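PDB 6CT6: lactate dehydrogenase from Eimeria maxima, which probably interconverts pyruvate and lactate with NADH as cofactor, and is seen here with NADH and the pyruvate analogue oxamate bound. Local coordinates for residues Lys109-Val114 and Asp135-Ala140; Gly22-Leu27 and Ser249-Ala254. All blocks are in the same frame, centred on the assembly; numbering follows the deposited sequence.

Contact 1. Residues Lys109-Val114 and Asp135-Ala140. With NAI (1,4-dihydronicotinamide adenine dinucleotide), chain D.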
ATOM      1  N   LYS B 109      -2.563 -16.132 -22.819  1.00 30.92           N
ATOM      2  CA  LYS B 109      -3.985 -16.393 -23.025  1.00 33.08           C
ATOM      3  C   LYS B 109      -4.843 -15.513 -22.126  1.00 30.46           C
ATOM      4  O   LYS B 109      -5.930 -15.083 -22.527  1.00 31.59           O
ATOM      5  CB  LYS B 109      -4.296 -17.874 -22.788  1.00 36.95           C
ATOM      6  CG  LYS B 109      -3.651 -18.801 -23.807  1.00 46.02           C
ATOM      7  CD  LYS B 109      -4.364 -20.143 -23.890  1.00 58.11           C
ATOM      8  CE  LYS B 109      -3.673 -21.068 -24.880  1.00 69.94           C
ATOM      9  NZ  LYS B 109      -3.619 -20.504 -26.259  1.00 69.99           N
ATOM     10  N   ILE B 110      -4.374 -15.232 -20.908  1.00 32.06           N
ATOM     11  CA  ILE B 110      -5.094 -14.313 -20.031  1.00 33.14           C
ATOM     12  C   ILE B 110      -5.122 -12.917 -20.641  1.00 29.39           C
ATOM     13  O   ILE B 110      -6.156 -12.240 -20.632  1.00 29.66           O
ATOM     14  CB  ILE B 110      -4.461 -14.312 -18.626  1.00 28.91           C
ATOM     15  CG1 ILE B 110      -4.706 -15.659 -17.944  1.00 32.39           C
ATOM     16  CG2 ILE B 110      -5.021 -13.171 -17.774  1.00 33.80           C
ATOM     17  CD1 ILE B 110      -3.915 -15.865 -16.665  1.00 35.02           C
ATOM     18  N   MET B 111      -3.987 -12.467 -21.182  1.00 29.93           N
ATOM     19  CA  MET B 111      -3.938 -11.152 -21.817  1.00 31.75           C
ATOM     20  C   MET B 111      -4.957 -11.032 -22.941  1.00 36.68           C
ATOM     21  O   MET B 111      -5.485  -9.942 -23.184  1.00 34.69           O
ATOM     22  CB  MET B 111      -2.534 -10.882 -22.359  1.00 32.11           C
ATOM     23  CG  MET B 111      -1.463 -10.702 -21.294  1.00 34.34           C
ATOM     24  SD  MET B 111      -1.760  -9.325 -20.160  1.00 33.47           S
ATOM     25  CE  MET B 111      -2.609 -10.141 -18.808  1.00 37.19           C
ATOM     26  N   ARG B 112      -5.251 -12.135 -23.635  1.00 31.92           N
ATOM     27  CA  ARG B 112      -6.169 -12.073 -24.764  1.00 33.86           C
ATOM     28  C   ARG B 112      -7.626 -12.075 -24.316  1.00 33.41           C
ATOM     29  O   ARG B 112      -8.466 -11.451 -24.974  1.00 33.04           O
ATOM     30  CB  ARG B 112      -5.876 -13.227 -25.724  1.00 33.87           C
ATOM     31  CG  ARG B 112      -4.556 -13.031 -26.468  1.00 35.85           C
ATOM     32  CD  ARG B 112      -4.116 -14.255 -27.248  1.00 40.18           C
ATOM     33  NE  ARG B 112      -2.868 -14.003 -27.972  1.00 34.37           N
ATOM     34  CZ  ARG B 112      -2.026 -14.948 -28.380  1.00 40.19           C
ATOM     35  NH1 ARG B 112      -2.279 -16.227 -28.131  1.00 40.50           N
ATOM     36  NH2 ARG B 112      -0.920 -14.614 -29.031  1.00 38.71           N
ATOM     37  N   GLU B 113      -7.945 -12.745 -23.204  1.00 33.47           N
ATOM     38  CA  GLU B 113      -9.264 -12.578 -22.601  1.00 32.89           C
ATOM     39  C   GLU B 113      -9.463 -11.138 -22.134  1.00 32.34           C
ATOM     40  O   GLU B 113     -10.523 -10.542 -22.351  1.00 30.00           O
ATOM     41  CB  GLU B 113      -9.442 -13.546 -21.427  1.00 32.57           C
ATOM     42  CG  GLU B 113      -9.208 -15.023 -21.751  1.00 38.96           C
ATOM     43  CD  GLU B 113     -10.235 -15.594 -22.712  1.00 42.94           C
ATOM     44  OE1 GLU B 113     -11.376 -15.088 -22.744  1.00 40.30           O
ATOM     45  OE2 GLU B 113      -9.898 -16.555 -23.434  1.00 50.43           O
ATOM     46  N   VAL B 114      -8.448 -10.563 -21.481  1.00 32.42           N
ATOM     47  CA  VAL B 114      -8.547  -9.183 -21.004  1.00 33.23           C
ATOM     48  C   VAL B 114      -8.734  -8.231 -22.180  1.00 29.29           C
ATOM     49  O   VAL B 114      -9.611  -7.357 -22.163  1.00 31.80           O
ATOM     50  CB  VAL B 114      -7.308  -8.813 -20.164  1.00 28.03           C
ATOM     51  CG1 VAL B 114      -7.253  -7.309 -19.886  1.00 28.75           C
ATOM     52  CG2 VAL B 114      -7.315  -9.578 -18.852  1.00 31.42           C
ATOM     53  N   ASP B 135       6.935  -6.521 -22.446  1.00 31.86           N
ATOM     54  CA  ASP B 135       6.929  -5.944 -23.785  1.00 33.91           C
ATOM     55  C   ASP B 135       6.136  -6.782 -24.783  1.00 34.53           C
ATOM     56  O   ASP B 135       5.606  -6.232 -25.754  1.00 35.04           O
ATOM     57  CB  ASP B 135       8.367  -5.742 -24.257  1.00 36.62           C
ATOM     58  CG  ASP B 135       9.157  -4.843 -23.324  1.00 38.22           C
ATOM     59  OD1 ASP B 135       9.066  -3.604 -23.470  1.00 35.14           O
ATOM     60  OD2 ASP B 135       9.854  -5.374 -22.434  1.00 40.10           O
ATOM     61  N   VAL B 136       6.031  -8.097 -24.575  1.00 34.75           N
ATOM     62  CA  VAL B 136       5.185  -8.906 -25.450  1.00 33.86           C
ATOM     63  C   VAL B 136       3.772  -9.092 -24.901  1.00 31.58           C
ATOM     64  O   VAL B 136       2.843  -9.332 -25.685  1.00 31.25           O
ATOM     65  CB  VAL B 136       5.814 -10.282 -25.743  1.00 37.82           C
ATOM     66  CG1 VAL B 136       7.095 -10.103 -26.543  1.00 41.72           C
ATOM     67  CG2 VAL B 136       6.081 -11.070 -24.467  1.00 34.07           C
ATOM     68  N   MET B 137       3.575  -8.978 -23.585  1.00 32.05           N
ATOM     69  CA  MET B 137       2.217  -9.044 -23.051  1.00 31.65           C
ATOM     70  C   MET B 137       1.400  -7.827 -23.472  1.00 30.36           C
ATOM     71  O   MET B 137       0.202  -7.949 -23.757  1.00 30.59           O
ATOM     72  CB  MET B 137       2.247  -9.174 -21.527  1.00 32.58           C
ATOM     73  CG  MET B 137       2.779 -10.514 -21.026  1.00 33.36           C
ATOM     74  SD  MET B 137       1.787 -11.922 -21.584  1.00 36.12           S
ATOM     75  CE  MET B 137       2.798 -13.311 -21.085  1.00 43.04           C
ATOM     76  N   VAL B 138       2.023  -6.644 -23.521  1.00 28.44           N
ATOM     77  CA  VAL B 138       1.293  -5.451 -23.942  1.00 30.00           C
ATOM     78  C   VAL B 138       0.807  -5.611 -25.376  1.00 29.49           C
ATOM     79  O   VAL B 138      -0.309  -5.204 -25.720  1.00 29.98           O
ATOM     80  CB  VAL B 138       2.160  -4.185 -23.760  1.00 30.70           C
ATOM     81  CG1 VAL B 138       3.454  -4.263 -24.566  1.00 34.96           C
ATOM     82  CG2 VAL B 138       1.370  -2.934 -24.146  1.00 34.99           C
ATOM     83  N   ALA B 139       1.626  -6.223 -26.235  1.00 32.84           N
ATOM     84  CA  ALA B 139       1.205  -6.458 -27.614  1.00 37.38           C
ATOM     85  C   ALA B 139       0.027  -7.423 -27.673  1.00 32.89           C
ATOM     86  O   ALA B 139      -0.913  -7.218 -28.449  1.00 35.13           O
ATOM     87  CB  ALA B 139       2.377  -6.990 -28.439  1.00 36.74           C
ATOM     88  N   ALA B 140       0.062  -8.485 -26.865  1.00 34.53           N
ATOM     89  CA  ALA B 140      -1.041  -9.440 -26.849  1.00 33.21           C
ATOM     90  C   ALA B 140      -2.357  -8.757 -26.494  1.00 36.51           C
ATOM     91  O   ALA B 140      -3.391  -9.017 -27.121  1.00 33.48           O
ATOM     92  CB  ALA B 140      -0.740 -10.568 -25.863  1.00 32.76           C
TER
HETATM   93  PA  NAI D 401      -0.338 -11.217  -7.986  1.00 35.50           P
HETATM   94  O1A NAI D 401      -0.329 -12.715  -8.197  1.00 34.73           O
HETATM   95  O2A NAI D 401      -0.295 -10.661  -6.582  1.00 28.53           O
HETATM   96  O5B NAI D 401      -1.655 -10.644  -8.708  1.00 30.36           O
HETATM   97  C5B NAI D 401      -2.082 -11.159  -9.966  1.00 34.87           C
HETATM   98  C4B NAI D 401      -3.596 -11.267  -9.931  1.00 34.25           C
HETATM   99  O4B NAI D 401      -4.144 -11.463 -11.236  1.00 33.56           O
HETATM  100  C3B NAI D 401      -4.066 -12.445  -9.082  1.00 36.27           C
HETATM  101  O3B NAI D 401      -4.845 -11.961  -7.986  1.00 32.50           O
HETATM  102  C2B NAI D 401      -4.900 -13.295 -10.022  1.00 35.73           C
HETATM  103  O2B NAI D 401      -6.033 -13.885  -9.383  1.00 33.01           O
HETATM  104  C1B NAI D 401      -5.309 -12.260 -11.053  1.00 35.94           C
HETATM  105  N9A NAI D 401      -5.810 -12.804 -12.334  1.00 36.71           N
HETATM  106  C8A NAI D 401      -5.509 -13.963 -12.956  1.00 34.17           C
HETATM  107  N7A NAI D 401      -6.211 -14.064 -14.118  1.00 33.74           N
HETATM  108  C5A NAI D 401      -6.974 -12.960 -14.235  1.00 33.76           C
HETATM  109  C6A NAI D 401      -7.947 -12.412 -15.200  1.00 35.39           C
HETATM  110  N6A NAI D 401      -8.270 -13.085 -16.324  1.00 35.70           N
HETATM  111  N1A NAI D 401      -8.507 -11.211 -14.924  1.00 38.38           N
HETATM  112  C2A NAI D 401      -8.203 -10.516 -13.811  1.00 34.30           C
HETATM  113  N3A NAI D 401      -7.329 -10.958 -12.896  1.00 33.84           N
HETATM  114  C4A NAI D 401      -6.702 -12.142 -13.054  1.00 35.43           C
HETATM  115  O3  NAI D 401       0.870 -10.581  -8.851  1.00 32.56           O
HETATM  116  PN  NAI D 401       1.453  -9.081  -8.690  1.00 31.39           P
HETATM  117  O1N NAI D 401       2.531  -9.094  -7.632  1.00 31.63           O
HETATM  118  O2N NAI D 401       0.298  -8.112  -8.580  1.00 33.65           O
HETATM  119  O5D NAI D 401       2.171  -8.887 -10.119  1.00 32.65           O
HETATM  120  C5D NAI D 401       1.376  -8.883 -11.299  1.00 35.02           C
HETATM  121  C4D NAI D 401       2.229  -8.863 -12.559  1.00 38.08           C
HETATM  122  O4D NAI D 401       3.057  -7.693 -12.607  1.00 37.92           O
HETATM  123  C3D NAI D 401       3.162 -10.063 -12.618  1.00 36.94           C
HETATM  124  O3D NAI D 401       3.144 -10.596 -13.944  1.00 33.88           O
HETATM  125  C2D NAI D 401       4.519  -9.486 -12.290  1.00 38.77           C
HETATM  126  O2D NAI D 401       5.600 -10.242 -12.837  1.00 37.63           O
HETATM  127  C1D NAI D 401       4.389  -8.110 -12.919  1.00 37.49           C
HETATM  128  N1N NAI D 401       5.377  -7.104 -12.510  1.00 36.61           N
HETATM  129  C2N NAI D 401       5.733  -6.244 -13.465  1.00 39.26           C
HETATM  130  C3N NAI D 401       6.638  -5.228 -13.250  1.00 37.79           C
HETATM  131  C7N NAI D 401       6.963  -4.332 -14.409  1.00 37.65           C
HETATM  132  O7N NAI D 401       6.248  -4.363 -15.399  1.00 31.70           O
HETATM  133  N7N NAI D 401       8.025  -3.539 -14.351  1.00 38.33           N
HETATM  134  C4N NAI D 401       7.277  -5.029 -11.902  1.00 36.67           C
HETATM  135  C5N NAI D 401       6.813  -6.025 -10.939  1.00 42.02           C
HETATM  136  C6N NAI D 401       5.883  -7.009 -11.273  1.00 39.71           C
HETATM  137  O   HOH W   1      -2.970 -11.348 -28.922  1.00 36.80           O
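A single water joins Arg112 to Ala140: it accepts a bond from Arg112 NE at 2.8 Å, lying at the guanidinium edge and in its plane, and donates to Ala140 O at 3.0 Å. The long aliphatic stem of the partly exposed Arg112 carries NE out to this water, while NH2 makes a salt bridge with Asp327, so the water and that carboxylate both help to fix the end of the side chain.

Away from the water, the contact is apolar. Met111 CG presses on Met137 SD at 3.5 Å, the two side chains crossing at about a right angle. Both are bent at chi2, and Met111 is bent again at chi3 (94°); the unbranched, flexible thioethers can bend to fit against each other. Ala140 adds its CB against Met111 CB at 3.9 Å, and its small size lets the CA atoms of this pair come within 6.1 Å. One residue before Met111, Ile110 turns CG2 to the adenine of NADH, 3.6 Å from N6A.

The axes of 109-114 and 135-140 are inclined at 37°. Their helices belong to successive beta-alpha-beta crossovers of the Rossmann fold: helix 104-121 leads into strand 126-129, helix 134-145 follows it toward strand 152-155, and helix 303-328 packs alongside through Ile323.

Contact 2. Residues Gly22-Leu27 and Ser249-Ala254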
ATOM      1  N   GLY B  22      -3.798  -3.985  -5.540  1.00 25.44           N
ATOM      2  CA  GLY B  22      -4.212  -3.411  -4.269  1.00 27.65           C
ATOM      3  C   GLY B  22      -3.452  -2.140  -3.943  1.00 27.43           C
ATOM      4  O   GLY B  22      -4.030  -1.157  -3.476  1.00 25.59           O
ATOM      5  N   THR B  23      -2.139  -2.153  -4.174  1.00 28.22           N
ATOM      6  CA  THR B  23      -1.326  -0.957  -3.987  1.00 28.85           C
ATOM      7  C   THR B  23      -1.874   0.215  -4.790  1.00 26.85           C
ATOM      8  O   THR B  23      -1.957   1.342  -4.285  1.00 24.93           O
ATOM      9  CB  THR B  23       0.123  -1.255  -4.388  1.00 27.98           C
ATOM     10  OG1 THR B  23       0.680  -2.219  -3.487  1.00 28.92           O
ATOM     11  CG2 THR B  23       0.981   0.009  -4.376  1.00 30.40           C
ATOM     12  N   MET B  24      -2.252  -0.028  -6.047  1.00 24.42           N
ATOM     13  CA  MET B  24      -2.731   1.057  -6.898  1.00 27.39           C
ATOM     14  C   MET B  24      -4.094   1.562  -6.440  1.00 30.04           C
ATOM     15  O   MET B  24      -4.369   2.767  -6.505  1.00 24.24           O
ATOM     16  CB  MET B  24      -2.780   0.590  -8.353  1.00 22.15           C
ATOM     17  CG  MET B  24      -1.401   0.303  -8.947  1.00 23.78           C
ATOM     18  SD  MET B  24      -1.412  -0.109 -10.705  1.00 26.61           S
ATOM     19  CE  MET B  24      -2.372  -1.627 -10.722  1.00 31.24           C
ATOM     20  N   ALA B  25      -4.961   0.663  -5.972  1.00 25.06           N
ATOM     21  CA  ALA B  25      -6.251   1.089  -5.437  1.00 25.54           C
ATOM     22  C   ALA B  25      -6.066   1.946  -4.191  1.00 25.34           C
ATOM     23  O   ALA B  25      -6.769   2.946  -4.002  1.00 25.39           O
ATOM     24  CB  ALA B  25      -7.114  -0.133  -5.125  1.00 25.93           C
ATOM     25  N   PHE B  26      -5.130   1.558  -3.326  1.00 23.70           N
ATOM     26  CA  PHE B  26      -4.773   2.366  -2.165  1.00 25.50           C
ATOM     27  C   PHE B  26      -4.360   3.774  -2.585  1.00 26.33           C
ATOM     28  O   PHE B  26      -4.773   4.764  -1.970  1.00 22.32           O
ATOM     29  CB  PHE B  26      -3.648   1.657  -1.407  1.00 19.47           C
ATOM     30  CG  PHE B  26      -3.330   2.239  -0.055  1.00 24.38           C
ATOM     31  CD1 PHE B  26      -4.321   2.740   0.776  1.00 25.14           C
ATOM     32  CD2 PHE B  26      -2.023   2.233   0.405  1.00 20.14           C
ATOM     33  CE1 PHE B  26      -3.998   3.246   2.027  1.00 24.54           C
ATOM     34  CE2 PHE B  26      -1.700   2.733   1.645  1.00 23.03           C
ATOM     35  CZ  PHE B  26      -2.684   3.241   2.460  1.00 23.99           C
ATOM     36  N   LEU B  27      -3.542   3.881  -3.639  1.00 22.54           N
ATOM     37  CA  LEU B  27      -3.088   5.188  -4.104  1.00 24.09           C
ATOM     38  C   LEU B  27      -4.248   6.039  -4.607  1.00 24.98           C
ATOM     39  O   LEU B  27      -4.271   7.258  -4.391  1.00 24.71           O
ATOM     40  CB  LEU B  27      -2.039   5.011  -5.201  1.00 24.71           C
ATOM     41  CG  LEU B  27      -0.655   4.568  -4.719  1.00 27.72           C
ATOM     42  CD1 LEU B  27       0.148   3.998  -5.874  1.00 29.75           C
ATOM     43  CD2 LEU B  27       0.088   5.727  -4.077  1.00 32.36           C
ATOM     44  N   SER B 249       4.463   3.810  -9.935  1.00 24.44           N
ATOM     45  CA  SER B 249       4.872   4.165 -11.292  1.00 26.27           C
ATOM     46  C   SER B 249       3.689   4.123 -12.250  1.00 29.11           C
ATOM     47  O   SER B 249       3.464   5.068 -13.018  1.00 25.43           O
ATOM     48  CB  SER B 249       5.982   3.226 -11.771  1.00 23.47           C
ATOM     49  OG  SER B 249       7.154   3.369 -10.987  1.00 27.21           O
ATOM     50  N   ALA B 250       2.927   3.026 -12.227  1.00 24.26           N
ATOM     51  CA  ALA B 250       1.771   2.906 -13.109  1.00 22.51           C
ATOM     52  C   ALA B 250       0.748   3.998 -12.832  1.00 23.68           C
ATOM     53  O   ALA B 250       0.152   4.554 -13.765  1.00 22.83           O
ATOM     54  CB  ALA B 250       1.129   1.529 -12.947  1.00 24.89           C
ATOM     55  N   ILE B 251       0.528   4.320 -11.556  1.00 24.03           N
ATOM     56  CA  ILE B 251      -0.507   5.289 -11.207  1.00 24.56           C
ATOM     57  C   ILE B 251      -0.113   6.688 -11.670  1.00 22.97           C
ATOM     58  O   ILE B 251      -0.964   7.473 -12.106  1.00 23.57           O
ATOM     59  CB  ILE B 251      -0.791   5.235  -9.694  1.00 23.55           C
ATOM     60  CG1 ILE B 251      -1.690   4.032  -9.362  1.00 24.84           C
ATOM     61  CG2 ILE B 251      -1.431   6.529  -9.194  1.00 24.68           C
ATOM     62  CD1 ILE B 251      -3.133   4.151  -9.859  1.00 25.29           C
ATOM     63  N   LEU B 252       1.174   7.028 -11.592  1.00 23.00           N
ATOM     64  CA  LEU B 252       1.608   8.333 -12.080  1.00 26.99           C
ATOM     65  C   LEU B 252       1.390   8.453 -13.582  1.00 27.39           C
ATOM     66  O   LEU B 252       1.015   9.523 -14.075  1.00 25.10           O
ATOM     67  CB  LEU B 252       3.078   8.580 -11.723  1.00 23.71           C
ATOM     68  CG  LEU B 252       3.393   8.771 -10.235  1.00 27.03           C
ATOM     69  CD1 LEU B 252       4.864   9.110 -10.025  1.00 29.72           C
ATOM     70  CD2 LEU B 252       2.506   9.848  -9.611  1.00 33.93           C
ATOM     71  N   MET B 253       1.601   7.362 -14.324  1.00 22.26           N
ATOM     72  CA  MET B 253       1.315   7.375 -15.755  1.00 25.17           C
ATOM     73  C   MET B 253      -0.171   7.604 -16.004  1.00 25.71           C
ATOM     74  O   MET B 253      -0.554   8.423 -16.848  1.00 24.96           O
ATOM     75  CB  MET B 253       1.770   6.062 -16.393  1.00 27.97           C
ATOM     76  CG  MET B 253       3.275   5.830 -16.342  1.00 29.88           C
ATOM     77  SD  MET B 253       3.747   4.116 -16.697  1.00 27.70           S
ATOM     78  CE  MET B 253       3.147   3.934 -18.375  1.00 29.18           C
ATOM     79  N   ALA B 254      -1.025   6.895 -15.260  1.00 26.03           N
ATOM     80  CA  ALA B 254      -2.467   7.075 -15.400  1.00 24.96           C
ATOM     81  C   ALA B 254      -2.879   8.496 -15.041  1.00 24.89           C
ATOM     82  O   ALA B 254      -3.773   9.071 -15.673  1.00 25.37           O
ATOM     83  CB  ALA B 254      -3.204   6.070 -14.518  1.00 26.13           C
TER
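Met24 and Ile251 form the tight part of this contact. Ile251 CG1 settles against the base of the methionine, 3.7 Å from Met24 CB and almost as close to Met24 CG, while Ile251 CD1 comes to 3.8 Å from the backbone oxygen Met24 O. The two side chains cross at a slant. Branching at CB gives Ile251 a broad, stiff apolar surface, well suited to fill the gap between segments whose axes come within 9.9 Å. Met24 does the opposite job with an unbranched chain: it runs out straight at chi2 (-175°), carrying SD past the isoleucine to Ala250 CB at 3.8 Å, and then bends at chi3 to turn its methyl aside. A mere methyl at Ala250 leaves room for that sulfur.

The two helices belong to different parts of the enzyme. Helix 19-31 is the first helix of the Rossmann nucleotide-binding fold and follows the glycine-rich turn whose Gly16, Gly18 and Gly21 match the GxGxxG pattern; backbone amides of Met19 and Ile20 are hydrogen-bonded to NADH. Helix 244-259 comes from the C-terminal part of the chain, and the axes of 22-27 and 249-254 run at 48° to each other. From strand 80-83, Ile82 touches Met24, Ala250 and Ile251 alike.

Toward Leu27 the packing is lighter. One methyl, Leu27 CD1, reaches Ile251 CG1 at 3.9 Å, and the facing segment covers less of Leu27 than of Met24. Even so, this side does not open to solvent: the second subunit closes over it, its Leu30 packing on Leu27, while farther round the helix Phe26 meets the ring of Tyr244 of that subunit.

In the fold
Both contacts join helices that run in broadly the same direction, and both are largely buried, yet they lie on opposite faces of the parallel Rossmann sheet, with centres 20 Å apart and NADH near each. Contact 1 ties together two helices that are neighbours in sequence within the nucleotide-binding fold; contact 2 brings segments more than 200 residues apart together, coupling that fold to the C-terminal part. Their chemistry follows their place. Contact 1 includes a partly exposed arginine and a bridging water beside its methionines, whereas contact 2, sealed between sheet and second subunit, is packed by aliphatic and thioether side chains, with no hydrogen bond or water joining the two segments.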